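Uncharacterized protein (Pyrococcus furiosus DSM 3638, PDB 3WZ2) is an archaeal homolog of proteasome-assembly chaperones and probably helps proteasome assembly or activation. Local coordinates at residues I21-Y26 / I80-A85; I97-V102 / S160-W165; A110-S115 / K173-L178. All blocks are in the same frame, centred on the assembly; numbering follows the deposited sequence.

Contact 1 of 3, residues I21-Y26 / I80-A85; sequences IFIEGY and IIIAIA
Ile-21 to Glu-24 pair one for one with Ile-80 to Ala-83 as parallel strands, their axes 4.7 Å apart and turned by 19°. Both strands belong to the large mixed sheet of this PAC2-family alpha/beta fold. Four backbone hydrogen bonds join them: Ile-81 N to Ile-21 O, Ile-23 N to Ile-81 O, Ala-83 N to Ile-23 O, and Gly-25 N to Ala-83 O. On one face of the sheet, Ile-23 CD1 meets Ile-80 CG2 at 3.8 Å. On the other, Phe-22 holds CG anti to its backbone N (chi1 -176°). Phe-22 CD1 touches Ile-81 CG2 at 3.9 Å, and Phe-22 CZ touches Ala-83 CB at 3.6 Å. Helix 91-107 covers this face. Beyond Gly-25, the Tyr-26 ring lies with one face on Ala-85. Ala-85 CB is 3.7 Å from the centroid of the Tyr-26 ring, almost on its normal, a CH-pi contact. A water links Tyr-26 OH to Ile-84 O. An alanine in place of Tyr-26 would probably leave Ala-85 CB without the ring face it packs on and that water without its hydroxyl partner. The turn is also tied by Glu-24, whose OE2 accepts from Tyr-26 N at 2.7 Å.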
# COMPACT_ATOMS: atom_id res chain seq x y z
N ILE B 21 27.35 26.03 7.59
CA ILE B 21 26.49 26.62 6.60
C ILE B 21 26.04 25.52 5.67
O ILE B 21 26.85 24.93 4.94
CB ILE B 21 27.22 27.73 5.85
CG1 ILE B 21 27.53 28.87 6.83
CG2 ILE B 21 26.39 28.24 4.68
CD1 ILE B 21 28.61 29.82 6.34
N PHE B 22 24.73 25.25 5.69
CA PHE B 22 24.16 24.11 4.98
C PHE B 22 23.39 24.60 3.79
O PHE B 22 22.48 25.42 3.95
CB PHE B 22 23.20 23.36 5.89
CG PHE B 22 22.63 22.12 5.28
CD1 PHE B 22 23.25 20.91 5.46
CD2 PHE B 22 21.45 22.15 4.59
CE1 PHE B 22 22.71 19.74 4.93
CE2 PHE B 22 20.90 20.99 4.06
CZ PHE B 22 21.53 19.79 4.23
N ILE B 23 23.76 24.11 2.62
CA ILE B 23 23.13 24.55 1.39
C ILE B 23 22.45 23.38 0.73
O ILE B 23 23.08 22.35 0.50
CB ILE B 23 24.19 25.09 0.44
CG1 ILE B 23 24.86 26.30 1.08
CG2 ILE B 23 23.56 25.46 -0.89
CD1 ILE B 23 26.16 26.66 0.41
N GLU B 24 21.17 23.51 0.41
CA GLU B 24 20.41 22.39 -0.12
C GLU B 24 19.96 22.72 -1.55
O GLU B 24 19.40 23.77 -1.78
CB GLU B 24 19.18 22.14 0.76
CG GLU B 24 18.16 21.20 0.17
CD GLU B 24 17.09 21.88 -0.69
OE1 GLU B 24 16.43 22.85 -0.24
OE2 GLU B 24 16.83 21.39 -1.79
N GLY B 25 20.20 21.81 -2.49
CA GLY B 25 19.80 22.00 -3.88
C GLY B 25 19.21 20.74 -4.48
O GLY B 25 19.68 20.28 -5.52
N TYR B 26 18.16 20.21 -3.87
CA TYR B 26 17.52 18.99 -4.37
C TYR B 26 16.77 19.28 -5.68
O TYR B 26 16.45 20.43 -5.97
CB TYR B 26 16.54 18.39 -3.34
CG TYR B 26 17.17 17.45 -2.30
CD1 TYR B 26 18.50 17.56 -1.96
CD2 TYR B 26 16.41 16.42 -1.71
CE1 TYR B 26 19.10 16.71 -1.05
CE2 TYR B 26 16.99 15.57 -0.79
CZ TYR B 26 18.33 15.72 -0.44
OH TYR B 26 18.96 14.90 0.47
N ILE B 80 31.17 24.60 5.26
CA ILE B 80 30.08 24.53 4.31
C ILE B 80 29.73 23.09 3.96
O ILE B 80 30.62 22.28 3.71
CB ILE B 80 30.39 25.31 3.03
CG1 ILE B 80 30.69 26.76 3.41
CG2 ILE B 80 29.21 25.24 2.07
CD1 ILE B 80 31.13 27.62 2.28
N ILE B 81 28.43 22.79 3.96
CA ILE B 81 27.90 21.51 3.51
C ILE B 81 26.93 21.79 2.38
O ILE B 81 26.10 22.69 2.48
CB ILE B 81 27.16 20.78 4.62
CG1 ILE B 81 28.09 20.55 5.83
CG2 ILE B 81 26.59 19.47 4.11
CD1 ILE B 81 27.39 20.00 7.04
N ILE B 82 27.04 21.00 1.31
CA ILE B 82 26.08 21.04 0.20
C ILE B 82 25.40 19.70 0.06
O ILE B 82 26.07 18.67 0.01
CB ILE B 82 26.78 21.40 -1.11
CG1 ILE B 82 27.35 22.80 -0.96
CG2 ILE B 82 25.82 21.35 -2.27
CD1 ILE B 82 28.02 23.32 -2.18
N ALA B 83 24.07 19.71 -0.01
CA ALA B 83 23.27 18.51 -0.12
C ALA B 83 22.71 18.38 -1.52
O ALA B 83 22.03 19.30 -2.00
CB ALA B 83 22.12 18.57 0.88
N ILE B 84 22.92 17.21 -2.12
CA ILE B 84 22.56 16.94 -3.52
C ILE B 84 21.74 15.67 -3.56
O ILE B 84 21.97 14.75 -2.79
CB ILE B 84 23.87 16.76 -4.34
CG1 ILE B 84 24.56 18.18 -4.49
CG2 ILE B 84 23.62 16.03 -5.67
CD1 ILE B 84 25.89 18.22 -5.17
N ALA B 85 20.80 15.59 -4.49
CA ALA B 85 20.10 14.36 -4.79
C ALA B 85 19.98 14.15 -6.29
O ALA B 85 19.54 15.04 -7.00
CB ALA B 85 18.71 14.39 -4.16
O HOH W 1 20.53 17.83 -6.08
O HOH W 2 21.82 14.67 0.23

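Contact 2 of 3, residues I97-V102 / S160-W165; sequences IAKEIV and SGKLLW
Leu-163 meets Ala-98, Ile-101 and Val-102 with its CD1 methyl, and its first torsion is unusual. Chi1 is -129°, away from any staggered value, and chi2 is also far from one. Lys-162 is more regular. Its CG is anti to the backbone N (chi1 -167°), which sets Lys-162 CG against Ala-98 CB at 3.9 Å.

The apolar part of the contact centres on Leu-163 CD1. Val-102 CG2 lies 3.8 Å from Leu-163 CD1, and the two side chains slide past each other in opposite directions. Ile-101 CG2 lies 4.0 Å from Leu-163 CD1, with its side chain at about a right angle to the leucine. Ala-98 CB is more distant from Leu-163 CD1, at 4.4 Å. Ala-98 has only a methyl here, and its CA lies 6.1 Å from Leu-163 CA.

At the polar side two lysines meet. Lys-162 NZ is 3.9 Å from Lys-99 CE, and the two NZ atoms of Lys-99 and Lys-162 are 4.5 Å apart. Such like charges would be expected to repel. The salt bridge of Lys-99 NZ to Glu-166 probably eases this. Lys-162 NZ makes a weak hydrogen bond to Asn-95 OD1. A second subunit packs here too, with its Leu-55 on Lys-99 and its Pro-59 on Lys-162.

No hydrogen bond joins the two segments, and the contact is made by side chains. The helix axes are 9.8 Å apart and cross at -37°. Beneath the contact, Leu-163 rests on Val-113 and Ser-115 of the sheet, and Ile-101 on Phe-22. This is the helix layer on one face of the central sheet in an alpha/beta fold, two neighbouring helices running in broadly the same direction.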
# COMPACT_ATOMS: atom_id res chain seq x y z
N ILE B 97 13.48 12.92 5.38
CA ILE B 97 14.84 13.37 5.21
C ILE B 97 15.00 14.76 5.78
O ILE B 97 15.96 15.02 6.49
CB ILE B 97 15.29 13.32 3.74
CG1 ILE B 97 15.37 11.87 3.24
CG2 ILE B 97 16.64 13.99 3.55
CD1 ILE B 97 15.33 11.75 1.73
N ALA B 98 14.06 15.65 5.49
CA ALA B 98 14.07 17.00 6.05
C ALA B 98 14.13 16.99 7.57
O ALA B 98 14.92 17.73 8.19
CB ALA B 98 12.86 17.79 5.60
N LYS B 99 13.34 16.13 8.18
CA LYS B 99 13.37 15.97 9.64
C LYS B 99 14.77 15.59 10.14
O LYS B 99 15.26 16.16 11.12
CB LYS B 99 12.29 14.98 10.12
CG LYS B 99 10.83 15.44 9.87
CD LYS B 99 10.35 16.38 10.97
CE LYS B 99 9.22 17.18 10.45
NZ LYS B 99 8.44 17.91 11.48
N GLU B 100 15.42 14.61 9.52
CA GLU B 100 16.77 14.22 9.97
C GLU B 100 17.79 15.31 9.71
O GLU B 100 18.68 15.53 10.51
CB GLU B 100 17.25 12.94 9.29
CG GLU B 100 16.47 11.70 9.64
CD GLU B 100 16.49 11.37 11.14
OE1 GLU B 100 17.57 11.42 11.77
OE2 GLU B 100 15.39 11.08 11.68
N ILE B 101 17.66 16.01 8.58
CA ILE B 101 18.55 17.12 8.31
C ILE B 101 18.41 18.20 9.40
O ILE B 101 19.40 18.69 9.92
CB ILE B 101 18.27 17.71 6.93
CG1 ILE B 101 18.77 16.76 5.85
CG2 ILE B 101 18.92 19.08 6.80
CD1 ILE B 101 18.37 17.14 4.43
N VAL B 102 17.18 18.54 9.76
CA VAL B 102 16.97 19.55 10.76
C VAL B 102 17.49 19.12 12.14
O VAL B 102 18.10 19.91 12.83
CB VAL B 102 15.50 19.96 10.81
CG1 VAL B 102 15.19 20.79 12.04
CG2 VAL B 102 15.16 20.72 9.54
N SER B 160 12.84 22.28 -0.40
CA SER B 160 13.22 23.66 -0.10
C SER B 160 12.17 24.34 0.77
O SER B 160 12.49 24.97 1.77
CB SER B 160 13.44 24.45 -1.39
OG SER B 160 14.63 23.96 -1.99
N GLY B 161 10.90 24.15 0.41
CA GLY B 161 9.79 24.66 1.26
C GLY B 161 9.78 24.07 2.66
O GLY B 161 9.53 24.76 3.63
N LYS B 162 10.02 22.78 2.76
CA LYS B 162 9.94 22.10 4.04
C LYS B 162 11.05 22.53 4.96
O LYS B 162 10.83 22.82 6.10
CB LYS B 162 9.97 20.56 3.89
CG LYS B 162 9.58 19.81 5.17
CD LYS B 162 8.09 20.00 5.45
CE LYS B 162 7.65 19.63 6.84
NZ LYS B 162 7.68 18.18 7.05
N LEU B 163 12.25 22.59 4.42
CA LEU B 163 13.41 23.01 5.20
C LEU B 163 13.28 24.43 5.68
O LEU B 163 13.59 24.74 6.82
CB LEU B 163 14.68 22.95 4.37
CG LEU B 163 15.94 22.28 4.79
CD1 LEU B 163 15.63 21.19 5.77
CD2 LEU B 163 16.78 21.83 3.59
N LEU B 164 12.86 25.31 4.79
CA LEU B 164 12.65 26.70 5.19
C LEU B 164 11.85 26.73 6.49
O LEU B 164 12.24 27.37 7.47
CB LEU B 164 11.91 27.46 4.10
CG LEU B 164 11.46 28.88 4.39
CD1 LEU B 164 12.66 29.76 4.66
CD2 LEU B 164 10.62 29.41 3.24
N TRP B 165 10.73 26.01 6.50
CA TRP B 165 9.78 26.06 7.61
C TRP B 165 10.39 25.32 8.83
O TRP B 165 10.45 25.88 9.94
CB TRP B 165 8.42 25.46 7.21
CG TRP B 165 7.46 25.29 8.41
CD1 TRP B 165 7.12 24.12 9.01
CD2 TRP B 165 6.78 26.32 9.10
NE1 TRP B 165 6.26 24.36 10.04
CE2 TRP B 165 6.04 25.71 10.13
CE3 TRP B 165 6.71 27.69 8.95
CZ2 TRP B 165 5.22 26.43 11.00
CZ3 TRP B 165 5.89 28.43 9.82
CH2 TRP B 165 5.18 27.80 10.84

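Contact 3 of 3, residues A110-S115 / K173-L178; sequences AEKVIS and KSYVLL
Val-113, Ile-114 and Ser-115 pair with Ser-174, Tyr-175 and Val-176 as parallel strands of the central mixed sheet of the alpha/beta fold, axes 4.6 Å apart and turned by 24°.

Backbone hydrogen bonds alternate between the strands. Val-113 N gives to Lys-173 O, Tyr-175 N to Val-113 O, Ser-115 N to Tyr-175 O and Leu-177 N to Ser-115 O. CA-H...O contacts accompany them, such as Ser-174 CA to Val-113 O at 3.2 Å.

Packing gathers round the Tyr-175 ring. Tyr-175 CD1 meets Ile-114 CG1 at 3.9 Å. Chi1 of -68° sets Lys-112 CG beside its backbone N, 3.9 Å from Tyr-175 CE1. Val-113 O lies in the ring plane at its edge, 3.5 Å from Tyr-175 CD1. Lys-173 CD passes Glu-111 O at 3.6 Å. On the opposite face of the sheet from Tyr-175, Ser-115 CB touches Val-176 CG2.

The polar ends of Tyr-175 and Lys-173 meet helix 137-145. Glu-142 accepts from Tyr-175 OH, and forms a salt bridge with Lys-173 NZ, which Glu-138 and Glu-139 also bind.

Two waters bind to the pair. One, at the start, gives to Ala-110 O and accepts from Lys-173 N. The other donates to Tyr-175 O and to Ser-115 OG, each at 2.9 Å. Ser-115 OG is also hydrogen-bonded to Glu-24 OE1.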
# COMPACT_ATOMS: atom_id res chain seq x y z
N ALA B 110 23.96 24.88 13.51
CA ALA B 110 24.19 25.44 12.19
C ALA B 110 23.99 26.93 12.21
O ALA B 110 23.09 27.44 12.84
CB ALA B 110 23.24 24.80 11.18
N GLU B 111 24.86 27.64 11.51
CA GLU B 111 24.76 29.09 11.39
C GLU B 111 23.70 29.53 10.37
O GLU B 111 22.99 30.49 10.59
CB GLU B 111 26.14 29.60 10.98
CG GLU B 111 26.32 31.09 10.97
CD GLU B 111 27.65 31.49 10.32
OE1 GLU B 111 28.68 30.83 10.63
OE2 GLU B 111 27.66 32.46 9.51
N LYS B 112 23.60 28.81 9.25
CA LYS B 112 22.66 29.14 8.19
C LYS B 112 22.18 27.88 7.47
O LYS B 112 22.93 26.96 7.26
CB LYS B 112 23.29 30.06 7.14
CG LYS B 112 23.60 31.44 7.62
CD LYS B 112 24.10 32.33 6.50
CE LYS B 112 24.84 33.55 7.03
NZ LYS B 112 24.11 34.80 6.75
N VAL B 113 20.92 27.91 7.05
CA VAL B 113 20.33 26.90 6.23
C VAL B 113 19.79 27.59 5.01
O VAL B 113 18.85 28.37 5.09
CB VAL B 113 19.21 26.18 6.99
CG1 VAL B 113 18.74 24.96 6.24
CG2 VAL B 113 19.70 25.77 8.38
N ILE B 114 20.35 27.27 3.84
CA ILE B 114 20.03 28.00 2.62
C ILE B 114 19.58 26.99 1.58
O ILE B 114 20.34 26.12 1.19
CB ILE B 114 21.27 28.76 2.10
CG1 ILE B 114 21.77 29.76 3.12
CG2 ILE B 114 20.92 29.51 0.83
CD1 ILE B 114 23.19 30.26 2.87
N SER B 115 18.36 27.14 1.10
CA SER B 115 17.89 26.33 -0.02
C SER B 115 17.98 27.11 -1.33
O SER B 115 17.72 28.30 -1.38
CB SER B 115 16.44 25.88 0.24
OG SER B 115 16.39 25.00 1.36
N LYS B 173 18.54 29.92 11.39
CA LYS B 173 18.41 30.95 10.38
C LYS B 173 18.30 30.26 9.05
O LYS B 173 19.23 29.59 8.62
CB LYS B 173 19.64 31.89 10.42
CG LYS B 173 19.84 32.59 11.75
CD LYS B 173 21.19 33.29 11.91
CE LYS B 173 21.33 34.53 11.05
NZ LYS B 173 20.11 35.39 11.06
N SER B 174 17.14 30.42 8.42
CA SER B 174 16.83 29.71 7.17
C SER B 174 16.47 30.70 6.06
O SER B 174 15.93 31.81 6.32
CB SER B 174 15.76 28.62 7.35
OG SER B 174 14.47 29.13 7.55
N TYR B 175 16.85 30.33 4.84
CA TYR B 175 16.63 31.12 3.66
C TYR B 175 16.33 30.22 2.47
O TYR B 175 16.82 29.09 2.41
CB TYR B 175 17.85 31.94 3.29
CG TYR B 175 18.61 32.59 4.44
CD1 TYR B 175 19.32 31.83 5.32
CD2 TYR B 175 18.64 33.99 4.62
CE1 TYR B 175 20.03 32.40 6.35
CE2 TYR B 175 19.37 34.57 5.66
CZ TYR B 175 20.08 33.76 6.50
OH TYR B 175 20.79 34.30 7.53
N VAL B 176 15.54 30.73 1.53
CA VAL B 176 15.50 30.19 0.18
C VAL B 176 15.84 31.30 -0.84
O VAL B 176 15.31 32.39 -0.76
CB VAL B 176 14.12 29.60 -0.13
CG1 VAL B 176 14.12 28.86 -1.47
CG2 VAL B 176 13.66 28.64 0.98
N LEU B 177 16.71 30.98 -1.78
CA LEU B 177 16.94 31.82 -2.96
C LEU B 177 16.22 31.18 -4.13
O LEU B 177 16.41 29.97 -4.37
CB LEU B 177 18.42 31.90 -3.24
CG LEU B 177 19.29 32.45 -2.11
CD1 LEU B 177 20.75 32.38 -2.50
CD2 LEU B 177 18.90 33.88 -1.82
N LEU B 178 15.38 31.96 -4.82
CA LEU B 178 14.59 31.46 -5.91
C LEU B 178 14.93 32.13 -7.23
O LEU B 178 14.67 33.32 -7.42
CB LEU B 178 13.11 31.67 -5.63
CG LEU B 178 12.61 30.96 -4.39
CD1 LEU B 178 12.31 31.96 -3.31
CD2 LEU B 178 11.38 30.19 -4.71
O HOH W 3 21.14 29.33 12.54
O HOH W 4 16.05 26.68 3.76

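From the N terminus, strand 21-24 comes first. The chain then passes through helix 32-43 and several strands before contact 1 closes that loop at 80-85. Helix 91-107 follows directly and opens contact 2. Strand 112-120 opens contact 3 while contact 2 is still open. Helix 158-169 then closes contact 2, and strand 174-181 closes contact 3, so these two cross, while contact 1 precedes both. Strands 21-24 and 112-120 are neighbours, so contacts 1 and 3 continue one sheet, and contact 2 lies over it. Glu-24 OE1 joins all three, through probable hydrogen bonds to Ser-115 OG and Ser-160 OG. Ser-174 OG reaches Leu-164 O.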